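Local coordinates for uncharacterized lipoprotein yjhA (PDB 3CFU), which is of unknown function but, as a membrane-attached lipoprotein of Bacillus subtilis, carries a domain of the DUF4352 family, probably on the outer side of the cell membrane, at residues 71-74 and 75-79; 134-137 and 138-141. All coordinates share one frame; numbering follows the deposited sequence.

How the contacts relate
Coming from the N terminus, the chain reaches contact 1 first, where strand 70-73, an outermost strand of the three-stranded antiparallel sheet, runs into a tight turn and comes back beside itself at 75-79 on the way to strand 83-84. Contact 1 is closed before contact 2 opens. The latter, at 134-137 and 138-141, winds a short turn in the connection between helix 126-129 and strand 146-149, the opposite outermost strand of that sheet. The two therefore follow in series, neither nested nor crossed. The centres of contact 1 and contact 2 lie about 27 Å apart, and the nearest atoms of contact 1 and contact 2 about 15 Å, which makes them separate local closures in connections to the same sheet.

Contact 1: residues 71-74 and 75-79; sequences DLRD and KNDQS
With chi1 of D71 at -174°, its CG lies anti to the backbone N and the carboxylate swings toward S79, whose OG, anti to its own carbonyl carbon, faces that carboxylate. S79 OG donates to D71 OD2 at 2.8 Å, arriving on the syn side and 15° out of the carboxylate plane. A short aspartate facing a short hydroxyl suits this place, since OG needs only to cross the small gap to OD2. OD2 has a second, weaker claimant in R73 NE, at 3.4 Å, a long salt bridge within the same strand, while R73 NH2 has a weak, long ion pair with D145.

The link between the two runs is a type I beta turn from D74 to D77, which reverses the chain at the end of edge strand 70-73. Its closing bond, D77 N to D74 O at 3.0 Å, is weak, and the next bond outward, from D74 N to Q78 O, is weak too. D77, the last residue of the turn, takes the left-handed backbone conformation, consistent with a type I turn followed by a G1-type bulge; aspartate accepts this shape more readily than most non-glycine residues. The carbonyl oxygen of Q78 also takes a CA-H...O contact from R73 CA at 3.1 Å, and S79 CA does the same toward L72 O, so CA hydrogens probably add a little to the weak amide bonds.

The side chains of R73 and D77 run alongside each other in the same direction. The arginine chain is extended from CG to NE, and D77 OD1 rests against its CD at 3.0 Å; NE is 4.1 Å from OD1, too far for a salt bridge, though the opposite charges probably still attract. Guanidinium and carboxylate are turned 75° apart. L72, by contrast, is buried, and its hydrophobic branches pack on L49, I51 and L122.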
loop_
_atom_site.group_PDB
_atom_site.type_symbol
_atom_site.label_atom_id
_atom_site.label_comp_id
_atom_site.label_asym_id
_atom_site.label_seq_id
_atom_site.Cartn_x
_atom_site.Cartn_y
_atom_site.Cartn_z
ATOM N N ASP A 71 1.123 2.043 4.840
ATOM C CA ASP A 71 2.210 2.744 5.494
ATOM C C ASP A 71 3.496 1.932 5.427
ATOM O O ASP A 71 3.469 0.702 5.489
ATOM C CB ASP A 71 1.831 3.030 6.948
ATOM C CG ASP A 71 2.855 3.879 7.662
ATOM O OD1 ASP A 71 3.526 4.687 6.986
ATOM O OD2 ASP A 71 2.981 3.758 8.900
ATOM N N LEU A 72 4.614 2.635 5.275
ATOM C CA LEU A 72 5.931 2.009 5.206
ATOM C C LEU A 72 6.709 2.425 6.449
ATOM O O LEU A 72 6.800 3.612 6.769
ATOM C CB LEU A 72 6.679 2.470 3.954
ATOM C CG LEU A 72 7.844 1.604 3.471
ATOM C CD1 LEU A 72 7.301 0.310 2.857
ATOM C CD2 LEU A 72 8.659 2.381 2.440
ATOM N N ARG A 73 7.266 1.448 7.153
ATOM C CA ARG A 73 8.021 1.733 8.362
ATOM C C ARG A 73 9.506 1.345 8.244
ATOM O O ARG A 73 9.873 0.486 7.437
ATOM C CB ARG A 73 7.356 1.014 9.550
ATOM C CG ARG A 73 5.959 1.554 9.864
ATOM C CD ARG A 73 5.212 0.742 10.918
ATOM N NE ARG A 73 3.826 1.193 11.034
ATOM C CZ ARG A 73 2.834 0.468 11.548
ATOM N NH1 ARG A 73 3.075 -0.755 12.002
ATOM N NH2 ARG A 73 1.595 0.956 11.586
ATOM N N ASP A 74 10.346 2.001 9.047
ATOM C CA ASP A 74 11.799 1.763 9.089
ATOM C C ASP A 74 12.122 0.622 10.041
ATOM O O ASP A 74 11.230 -0.041 10.568
ATOM C CB ASP A 74 12.548 2.983 9.651
ATOM C CG ASP A 74 12.552 4.167 8.719
ATOM O OD1 ASP A 74 12.510 3.944 7.491
ATOM O OD2 ASP A 74 12.624 5.315 9.214
ATOM N N LYS A 75 13.420 0.416 10.265
ATOM C CA LYS A 75 13.869 -0.586 11.218
ATOM C C LYS A 75 13.505 0.066 12.559
ATOM O O LYS A 75 13.225 -0.625 13.537
ATOM C CB LYS A 75 15.384 -0.805 11.119
ATOM C CG LYS A 75 15.928 -1.972 11.954
ATOM C CD LYS A 75 16.073 -1.622 13.429
ATOM C CE LYS A 75 16.975 -2.624 14.145
ATOM N NZ LYS A 75 17.251 -2.226 15.554
ATOM N N ASN A 76 13.497 1.402 12.595
ATOM C CA ASN A 76 13.133 2.121 13.820
ATOM C C ASN A 76 11.606 2.335 13.866
ATOM O O ASN A 76 11.098 3.165 14.629
ATOM C CB ASN A 76 13.853 3.476 13.913
ATOM C CG ASN A 76 15.300 3.408 13.453
ATOM O OD1 ASN A 76 16.036 2.483 13.793
ATOM N ND2 ASN A 76 15.714 4.402 12.679
ATOM N N ASP A 77 10.890 1.583 13.027
ATOM C CA ASP A 77 9.426 1.618 12.942
ATOM C C ASP A 77 8.806 3.000 12.742
ATOM O O ASP A 77 7.829 3.362 13.403
ATOM C CB ASP A 77 8.825 0.965 14.192
ATOM C CG ASP A 77 7.373 0.564 14.001
ATOM O OD1 ASP A 77 7.094 -0.190 13.041
ATOM O OD2 ASP A 77 6.514 0.988 14.806
ATOM N N GLN A 78 9.367 3.762 11.810
ATOM C CA GLN A 78 8.872 5.099 11.525
ATOM C C GLN A 78 8.300 5.184 10.117
ATOM O O GLN A 78 8.859 4.636 9.170
ATOM C CB GLN A 78 9.989 6.127 11.703
ATOM C CG GLN A 78 9.478 7.552 11.676
ATOM C CD GLN A 78 10.543 8.567 12.006
ATOM O OE1 GLN A 78 11.571 8.645 11.331
ATOM N NE2 GLN A 78 10.305 9.358 13.046
ATOM N N SER A 79 7.184 5.887 9.988
ATOM C CA SER A 79 6.519 6.026 8.706
ATOM C C SER A 79 7.320 6.806 7.676
ATOM O O SER A 79 8.047 7.740 8.011
ATOM C CB SER A 79 5.159 6.704 8.895
ATOM O OG SER A 79 4.376 6.028 9.864
HETATM O O HOH W 1 11.453 7.898 7.410
#

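Contact 2: residues 134-137 and 138-141; sequences SNTE and ERVK
A turn of 3-10 helix opens in the connection between helix 126-129 and strand 146-149, and N135 and R139 meet across its start. R139 NE donates to N135 OD1 at 2.9 Å, with a fairly straight N-H...O angle of 159°. The oxygen lies at the edge of the guanidinium, close to its plane, yet NE approaches from above the amide's carbonyl plane, 59° out of it, the two flat groups being steeply inclined. Both residues place CG between the backbone N and the carbonyl carbon (chi1 51° for R139); from there the arginine runs extended to NE, laying CG against N135 O at 3.0 Å and crossing the asparagine.

Asparagine suits the position because its amide serves two partners: OD1 accepts from R139, while ND2 donates to D61. Arginine suits its own because it has several N-H groups to share among a cluster of oxygens. NH2 bonds to the carbonyl oxygens of D130 and N132, and NH1 weakly to that of F127, so the buried guanidinium is gripped from several directions and its rotation is probably fixed. T136 CA lies over one of its faces.

On the exposed side V140 CG1 touches E137 OE1 at 3.4 Å, the two side chains passing at a slant. The backbone continues the winding: R139 N donates to T136 O at 3.1 Å. This i+3 to i bond is the pattern that a 3-10 turn is built on.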
loop_
_atom_site.group_PDB
_atom_site.type_symbol
_atom_site.label_atom_id
_atom_site.label_comp_id
_atom_site.label_asym_id
_atom_site.label_seq_id
_atom_site.Cartn_x
_atom_site.Cartn_y
_atom_site.Cartn_z
ATOM N N SER A 134 -20.979 3.031 5.519
ATOM C CA SER A 134 -22.251 2.383 5.841
ATOM C C SER A 134 -22.187 1.175 6.768
ATOM O O SER A 134 -23.187 0.829 7.395
ATOM C CB SER A 134 -22.943 1.948 4.553
ATOM O OG SER A 134 -22.211 0.907 3.930
ATOM N N ASN A 135 -21.017 0.548 6.861
ATOM C CA ASN A 135 -20.840 -0.659 7.665
ATOM C C ASN A 135 -19.594 -0.623 8.523
ATOM O O ASN A 135 -18.974 -1.657 8.761
ATOM C CB ASN A 135 -20.750 -1.868 6.730
ATOM C CG ASN A 135 -19.545 -1.795 5.777
ATOM O OD1 ASN A 135 -18.816 -0.798 5.733
ATOM N ND2 ASN A 135 -19.339 -2.862 5.006
ATOM N N THR A 136 -19.237 0.565 8.987
ATOM C CA THR A 136 -18.045 0.757 9.802
ATOM C C THR A 136 -18.051 0.010 11.128
ATOM O O THR A 136 -17.093 -0.690 11.449
ATOM C CB THR A 136 -17.825 2.241 10.069
ATOM O OG1 THR A 136 -17.879 2.952 8.823
ATOM C CG2 THR A 136 -16.472 2.461 10.711
ATOM N N GLU A 137 -19.115 0.157 11.908
ATOM C CA GLU A 137 -19.189 -0.543 13.188
ATOM C C GLU A 137 -19.197 -2.043 12.945
ATOM O O GLU A 137 -18.682 -2.814 13.751
ATOM C CB GLU A 137 -20.455 -0.148 13.961
ATOM C CG GLU A 137 -20.376 1.193 14.672
ATOM C CD GLU A 137 -19.368 1.194 15.816
ATOM O OE1 GLU A 137 -18.205 0.781 15.596
ATOM O OE2 GLU A 137 -19.735 1.615 16.936
ATOM N N GLU A 138 -19.780 -2.450 11.822
ATOM C CA GLU A 138 -19.882 -3.863 11.478
ATOM C C GLU A 138 -18.565 -4.505 11.065
ATOM O O GLU A 138 -18.546 -5.660 10.633
ATOM C CB GLU A 138 -20.914 -4.049 10.365
ATOM C CG GLU A 138 -22.313 -3.578 10.748
ATOM C CD GLU A 138 -23.239 -3.451 9.549
ATOM O OE1 GLU A 138 -23.218 -4.358 8.688
ATOM O OE2 GLU A 138 -23.992 -2.450 9.472
ATOM N N ARG A 139 -17.464 -3.775 11.205
ATOM C CA ARG A 139 -16.170 -4.323 10.824
ATOM C C ARG A 139 -14.975 -3.811 11.634
ATOM O O ARG A 139 -13.830 -3.889 11.184
ATOM C CB ARG A 139 -15.943 -4.109 9.315
ATOM C CG ARG A 139 -16.158 -2.692 8.806
ATOM C CD ARG A 139 -16.143 -2.625 7.264
ATOM N NE ARG A 139 -16.154 -1.238 6.787
ATOM C CZ ARG A 139 -15.079 -0.451 6.752
ATOM N NH1 ARG A 139 -13.899 -0.910 7.154
ATOM N NH2 ARG A 139 -15.184 0.809 6.343
ATOM N N VAL A 140 -15.242 -3.308 12.835
ATOM C CA VAL A 140 -14.178 -2.818 13.699
ATOM C C VAL A 140 -13.185 -3.932 14.043
ATOM O O VAL A 140 -12.030 -3.665 14.356
ATOM C CB VAL A 140 -14.741 -2.239 15.017
ATOM C CG1 VAL A 140 -15.402 -0.892 14.757
ATOM C CG2 VAL A 140 -15.751 -3.203 15.612
ATOM N N LYS A 141 -13.633 -5.180 13.982
ATOM C CA LYS A 141 -12.755 -6.302 14.295
ATOM C C LYS A 141 -11.593 -6.446 13.305
ATOM O O LYS A 141 -10.565 -7.043 13.624
ATOM C CB LYS A 141 -13.563 -7.600 14.355
ATOM C CG LYS A 141 -14.507 -7.685 15.552
ATOM C CD LYS A 141 -15.157 -9.065 15.646
ATOM C CE LYS A 141 -15.896 -9.275 16.965
ATOM N NZ LYS A 141 -17.340 -8.928 16.867
#